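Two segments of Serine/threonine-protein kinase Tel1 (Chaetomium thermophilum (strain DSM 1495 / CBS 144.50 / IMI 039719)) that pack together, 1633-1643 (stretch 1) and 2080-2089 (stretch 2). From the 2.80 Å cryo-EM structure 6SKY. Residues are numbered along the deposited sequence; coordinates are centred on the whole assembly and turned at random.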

ATOM      1  N   ALA A1633      17.173  13.035  43.094  1.00 30.93           N
ATOM      2  CA  ALA A1633      17.606  11.874  42.330  1.00 30.93           C
ATOM      3  C   ALA A1633      16.692  11.625  41.145  1.00 30.93           C
ATOM      4  O   ALA A1633      17.152  11.220  40.075  1.00 30.93           O
ATOM      5  CB  ALA A1633      17.656  10.644  43.227  1.00 30.93           C
ATOM      6  N   GLY A1634      15.394  11.857  41.315  1.00 28.87           N
ATOM      7  CA  GLY A1634      14.487  11.754  40.191  1.00 28.87           C
ATOM      8  C   GLY A1634      14.760  12.791  39.129  1.00 28.87           C
ATOM      9  O   GLY A1634      14.670  12.508  37.941  1.00 28.87           O
ATOM     10  N   ARG A1635      15.099  14.006  39.539  1.00 34.04           N
ATOM     11  CA  ARG A1635      15.439  15.030  38.561  1.00 34.04           C
ATOM     12  C   ARG A1635      16.681  14.645  37.765  1.00 34.04           C
ATOM     13  O   ARG A1635      16.727  14.824  36.545  1.00 34.04           O
ATOM     14  CB  ARG A1635      15.640  16.360  39.266  1.00 34.04           C
ATOM     15  CG  ARG A1635      15.408  17.547  38.403  1.00 34.04           C
ATOM     16  CD  ARG A1635      16.086  18.737  39.001  1.00 34.04           C
ATOM     17  NE  ARG A1635      15.159  19.654  39.640  1.00 34.04           N
ATOM     18  CZ  ARG A1635      15.545  20.700  40.358  1.00 34.04           C
ATOM     19  NH1 ARG A1635      16.833  20.941  40.530  1.00 34.04           N
ATOM     20  NH2 ARG A1635      14.647  21.497  40.906  1.00 34.04           N
ATOM     21  N   VAL A1636      17.683  14.076  38.433  1.00 31.12           N
ATOM     22  CA  VAL A1636      18.900  13.665  37.736  1.00 31.12           C
ATOM     23  C   VAL A1636      18.628  12.490  36.803  1.00 31.12           C
ATOM     24  O   VAL A1636      19.092  12.474  35.658  1.00 31.12           O
ATOM     25  CB  VAL A1636      20.006  13.341  38.753  1.00 31.12           C
ATOM     26  CG1 VAL A1636      21.173  12.680  38.077  1.00 31.12           C
ATOM     27  CG2 VAL A1636      20.452  14.599  39.435  1.00 31.12           C
ATOM     28  N   LEU A1637      17.876  11.491  37.263  1.00 27.92           N
ATOM     29  CA  LEU A1637      17.557  10.353  36.405  1.00 27.92           C
ATOM     30  C   LEU A1637      16.693  10.767  35.225  1.00 27.92           C
ATOM     31  O   LEU A1637      16.858  10.250  34.116  1.00 27.92           O
ATOM     32  CB  LEU A1637      16.845   9.272  37.204  1.00 27.92           C
ATOM     33  CG  LEU A1637      17.636   8.466  38.218  1.00 27.92           C
ATOM     34  CD1 LEU A1637      16.693   7.540  38.933  1.00 27.92           C
ATOM     35  CD2 LEU A1637      18.707   7.687  37.523  1.00 27.92           C
ATOM     36  N   GLY A1638      15.758  11.688  35.442  1.00 24.70           N
ATOM     37  CA  GLY A1638      14.918  12.143  34.356  1.00 24.70           C
ATOM     38  C   GLY A1638      15.689  12.929  33.325  1.00 24.70           C
ATOM     39  O   GLY A1638      15.456  12.784  32.129  1.00 24.70           O
ATOM     40  N   ARG A1639      16.627  13.763  33.767  1.00 31.01           N
ATOM     41  CA  ARG A1639      17.457  14.485  32.813  1.00 31.01           C
ATOM     42  C   ARG A1639      18.365  13.535  32.044  1.00 31.01           C
ATOM     43  O   ARG A1639      18.576  13.707  30.841  1.00 31.01           O
ATOM     44  CB  ARG A1639      18.263  15.546  33.540  1.00 31.01           C
ATOM     45  CG  ARG A1639      18.908  16.541  32.638  1.00 31.01           C
ATOM     46  CD  ARG A1639      19.595  17.602  33.446  1.00 31.01           C
ATOM     47  NE  ARG A1639      18.709  18.158  34.459  1.00 31.01           N
ATOM     48  CZ  ARG A1639      17.917  19.202  34.257  1.00 31.01           C
ATOM     49  NH1 ARG A1639      17.904  19.804  33.079  1.00 31.01           N
ATOM     50  NH2 ARG A1639      17.140  19.644  35.229  1.00 31.01           N
ATOM     51  N   SER A1640      18.881  12.504  32.707  1.00 28.04           N
ATOM     52  CA  SER A1640      19.704  11.521  32.012  1.00 28.04           C
ATOM     53  C   SER A1640      18.910  10.758  30.960  1.00 28.04           C
ATOM     54  O   SER A1640      19.414  10.494  29.863  1.00 28.04           O
ATOM     55  CB  SER A1640      20.311  10.559  33.023  1.00 28.04           C
ATOM     56  OG  SER A1640      20.793   9.397  32.384  1.00 28.04           O
ATOM     57  N   PHE A1641      17.670  10.381  31.272  1.00 22.20           N
ATOM     58  CA  PHE A1641      16.868   9.642  30.301  1.00 22.20           C
ATOM     59  C   PHE A1641      16.396  10.545  29.173  1.00 22.20           C
ATOM     60  O   PHE A1641      16.335  10.120  28.017  1.00 22.20           O
ATOM     61  CB  PHE A1641      15.681   8.986  30.992  1.00 22.20           C
ATOM     62  CG  PHE A1641      14.861   8.116  30.099  1.00 22.20           C
ATOM     63  CD1 PHE A1641      13.721   8.593  29.504  1.00 22.20           C
ATOM     64  CD2 PHE A1641      15.222   6.815  29.866  1.00 22.20           C
ATOM     65  CE1 PHE A1641      12.970   7.791  28.698  1.00 22.20           C
ATOM     66  CE2 PHE A1641      14.466   6.016  29.060  1.00 22.20           C
ATOM     67  CZ  PHE A1641      13.344   6.503  28.479  1.00 22.20           C
ATOM     68  N   ALA A1642      16.056  11.791  29.477  1.00 24.18           N
ATOM     69  CA  ALA A1642      15.677  12.718  28.428  1.00 24.18           C
ATOM     70  C   ALA A1642      16.846  13.085  27.540  1.00 24.18           C
ATOM     71  O   ALA A1642      16.631  13.504  26.403  1.00 24.18           O
ATOM     72  CB  ALA A1642      15.081  13.982  29.031  1.00 24.18           C
ATOM     73  N   ALA A1643      18.075  12.953  28.023  1.00 26.69           N
ATOM     74  CA  ALA A1643      19.225  13.250  27.191  1.00 26.69           C
ATOM     75  C   ALA A1643      19.786  12.038  26.466  1.00 26.69           C
ATOM     76  O   ALA A1643      20.489  12.212  25.471  1.00 26.69           O
ATOM     77  CB  ALA A1643      20.328  13.880  28.031  1.00 26.69           C
TER
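Stretch 2 2080-2089: LRQQLGALAA

Helices approach most closely where small residues let one backbone sink against another, and this pair from the Tel1 kinase illustrates the principle well. Both stretches are helical throughout, each a segment of a longer helix, with regular i to i+4 backbone hydrogen bonds such as G1638 N to G1634 O at 2.8 Å and A2088 N to L2084 O at 3.0 Å. Stretch 2 crosses stretch 1 almost at right angles, with a signed crossing angle of -101°, and the axes come within 7.5 Å. So steep a crossing confines the contact to a compact patch, burying 424 Å² over both sides.

At its centre G1638 meets A2088, their CA atoms 4.1 Å apart. G1638 CA lies 3.8 Å from L2087 CB, and G1638 O lies 3.7 Å from A2088 CA. The glycine is what permits this: a CB built in ideal geometry there would point toward stretch 2 and fall 2.6 Å from L2087 O, a clash. One turn earlier, G1634 again leaves room, and its carbonyl O sits 3.8 Å from L2087 CD2. L2087, with chi1 m and chi2 t, also reaches L1637, whose CB is 4.1 Å from L2087 CD1.

Toward the C-terminal end of stretch 1, F1641 makes the largest contribution, with 102 Å² covered. Its t rotamer brings the ring against stretch 2, where L2084 CB lies over one face in a CH-pi contact, 3.9 Å from the centroid of the F1641 ring and 11° off its normal. A2088 CB approaches the ring edge, 4.1 Å from F1641 CD1, and also meets A1642 CB at 3.8 Å. G2085 N lies 3.9 Å from F1641 CE1. No hydrogen bond links the two stretches; close packing alone joins them directly.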

ATOM      1  N   LEU A2080       8.862  -0.109  33.267  1.00 28.76           N
ATOM      2  CA  LEU A2080      10.069   0.578  33.698  1.00 28.76           C
ATOM      3  C   LEU A2080      10.363   1.782  32.817  1.00 28.76           C
ATOM      4  O   LEU A2080      10.657   2.877  33.313  1.00 28.76           O
ATOM      5  CB  LEU A2080      11.236  -0.400  33.678  1.00 28.76           C
ATOM      6  CG  LEU A2080      12.561   0.061  34.244  1.00 28.76           C
ATOM      7  CD1 LEU A2080      12.514  -0.048  35.738  1.00 28.76           C
ATOM      8  CD2 LEU A2080      13.655  -0.785  33.679  1.00 28.76           C
ATOM      9  N   ARG A2081      10.283   1.604  31.500  1.00 26.17           N
ATOM     10  CA  ARG A2081      10.561   2.722  30.611  1.00 26.17           C
ATOM     11  C   ARG A2081       9.450   3.762  30.643  1.00 26.17           C
ATOM     12  O   ARG A2081       9.720   4.947  30.450  1.00 26.17           O
ATOM     13  CB  ARG A2081      10.800   2.212  29.200  1.00 26.17           C
ATOM     14  CG  ARG A2081      11.856   1.143  29.148  1.00 26.17           C
ATOM     15  CD  ARG A2081      12.088   0.649  27.749  1.00 26.17           C
ATOM     16  NE  ARG A2081      12.935   1.579  27.028  1.00 26.17           N
ATOM     17  CZ  ARG A2081      14.246   1.439  26.910  1.00 26.17           C
ATOM     18  NH1 ARG A2081      14.949   2.341  26.243  1.00 26.17           N
ATOM     19  NH2 ARG A2081      14.850   0.393  27.450  1.00 26.17           N
ATOM     20  N   GLN A2082       8.211   3.355  30.913  1.00 21.95           N
ATOM     21  CA  GLN A2082       7.152   4.335  31.123  1.00 21.95           C
ATOM     22  C   GLN A2082       7.438   5.213  32.333  1.00 21.95           C
ATOM     23  O   GLN A2082       7.230   6.429  32.289  1.00 21.95           O
ATOM     24  CB  GLN A2082       5.813   3.631  31.288  1.00 21.95           C
ATOM     25  CG  GLN A2082       5.213   3.131  30.007  1.00 21.95           C
ATOM     26  CD  GLN A2082       4.013   2.244  30.239  1.00 21.95           C
ATOM     27  OE1 GLN A2082       3.577   2.050  31.365  1.00 21.95           O
ATOM     28  NE2 GLN A2082       3.477   1.695  29.169  1.00 21.95           N
ATOM     29  N   GLN A2083       7.908   4.617  33.426  1.00 24.31           N
ATOM     30  CA  GLN A2083       8.242   5.409  34.606  1.00 24.31           C
ATOM     31  C   GLN A2083       9.415   6.340  34.342  1.00 24.31           C
ATOM     32  O   GLN A2083       9.422   7.491  34.798  1.00 24.31           O
ATOM     33  CB  GLN A2083       8.559   4.498  35.782  1.00 24.31           C
ATOM     34  CG  GLN A2083       7.474   3.537  36.142  1.00 24.31           C
ATOM     35  CD  GLN A2083       6.241   4.220  36.627  1.00 24.31           C
ATOM     36  OE1 GLN A2083       6.299   5.311  37.175  1.00 24.31           O
ATOM     37  NE2 GLN A2083       5.102   3.584  36.425  1.00 24.31           N
ATOM     38  N   LEU A2084      10.425   5.867  33.619  1.00 19.93           N
ATOM     39  CA  LEU A2084      11.543   6.745  33.291  1.00 19.93           C
ATOM     40  C   LEU A2084      11.107   7.892  32.387  1.00 19.93           C
ATOM     41  O   LEU A2084      11.596   9.019  32.515  1.00 19.93           O
ATOM     42  CB  LEU A2084      12.662   5.940  32.650  1.00 19.93           C
ATOM     43  CG  LEU A2084      13.485   5.130  33.634  1.00 19.93           C
ATOM     44  CD1 LEU A2084      14.358   4.169  32.898  1.00 19.93           C
ATOM     45  CD2 LEU A2084      14.314   6.062  34.461  1.00 19.93           C
ATOM     46  N   GLY A2085      10.173   7.634  31.477  1.00 18.94           N
ATOM     47  CA  GLY A2085       9.643   8.706  30.659  1.00 18.94           C
ATOM     48  C   GLY A2085       8.804   9.694  31.435  1.00 18.94           C
ATOM     49  O   GLY A2085       8.789  10.880  31.116  1.00 18.94           O
ATOM     50  N   ALA A2086       8.084   9.223  32.452  1.00 18.54           N
ATOM     51  CA  ALA A2086       7.402  10.139  33.363  1.00 18.54           C
ATOM     52  C   ALA A2086       8.393  11.049  34.075  1.00 18.54           C
ATOM     53  O   ALA A2086       8.143  12.247  34.235  1.00 18.54           O
ATOM     54  CB  ALA A2086       6.583   9.354  34.380  1.00 18.54           C
ATOM     55  N   LEU A2087       9.514  10.492  34.526  1.00 17.86           N
ATOM     56  CA  LEU A2087      10.558  11.320  35.120  1.00 17.86           C
ATOM     57  C   LEU A2087      11.067  12.367  34.142  1.00 17.86           C
ATOM     58  O   LEU A2087      11.274  13.526  34.516  1.00 17.86           O
ATOM     59  CB  LEU A2087      11.715  10.451  35.596  1.00 17.86           C
ATOM     60  CG  LEU A2087      11.576   9.654  36.883  1.00 17.86           C
ATOM     61  CD1 LEU A2087      12.811   8.842  37.080  1.00 17.86           C
ATOM     62  CD2 LEU A2087      11.379  10.581  38.028  1.00 17.86           C
ATOM     63  N   ALA A2088      11.284  11.977  32.886  1.00 18.58           N
ATOM     64  CA  ALA A2088      11.774  12.927  31.887  1.00 18.58           C
ATOM     65  C   ALA A2088      10.762  14.035  31.613  1.00 18.58           C
ATOM     66  O   ALA A2088      11.133  15.207  31.465  1.00 18.58           O
ATOM     67  CB  ALA A2088      12.123  12.191  30.603  1.00 18.58           C
ATOM     68  N   ALA A2089       9.479  13.686  31.548  1.00 19.73           N
ATOM     69  CA  ALA A2089       8.430  14.681  31.352  1.00 19.73           C
ATOM     70  C   ALA A2089       8.368  15.668  32.508  1.00 19.73           C
ATOM     71  O   ALA A2089       8.273  16.883  32.296  1.00 19.73           O
ATOM     72  CB  ALA A2089       7.088  13.983  31.176  1.00 19.73           C
TER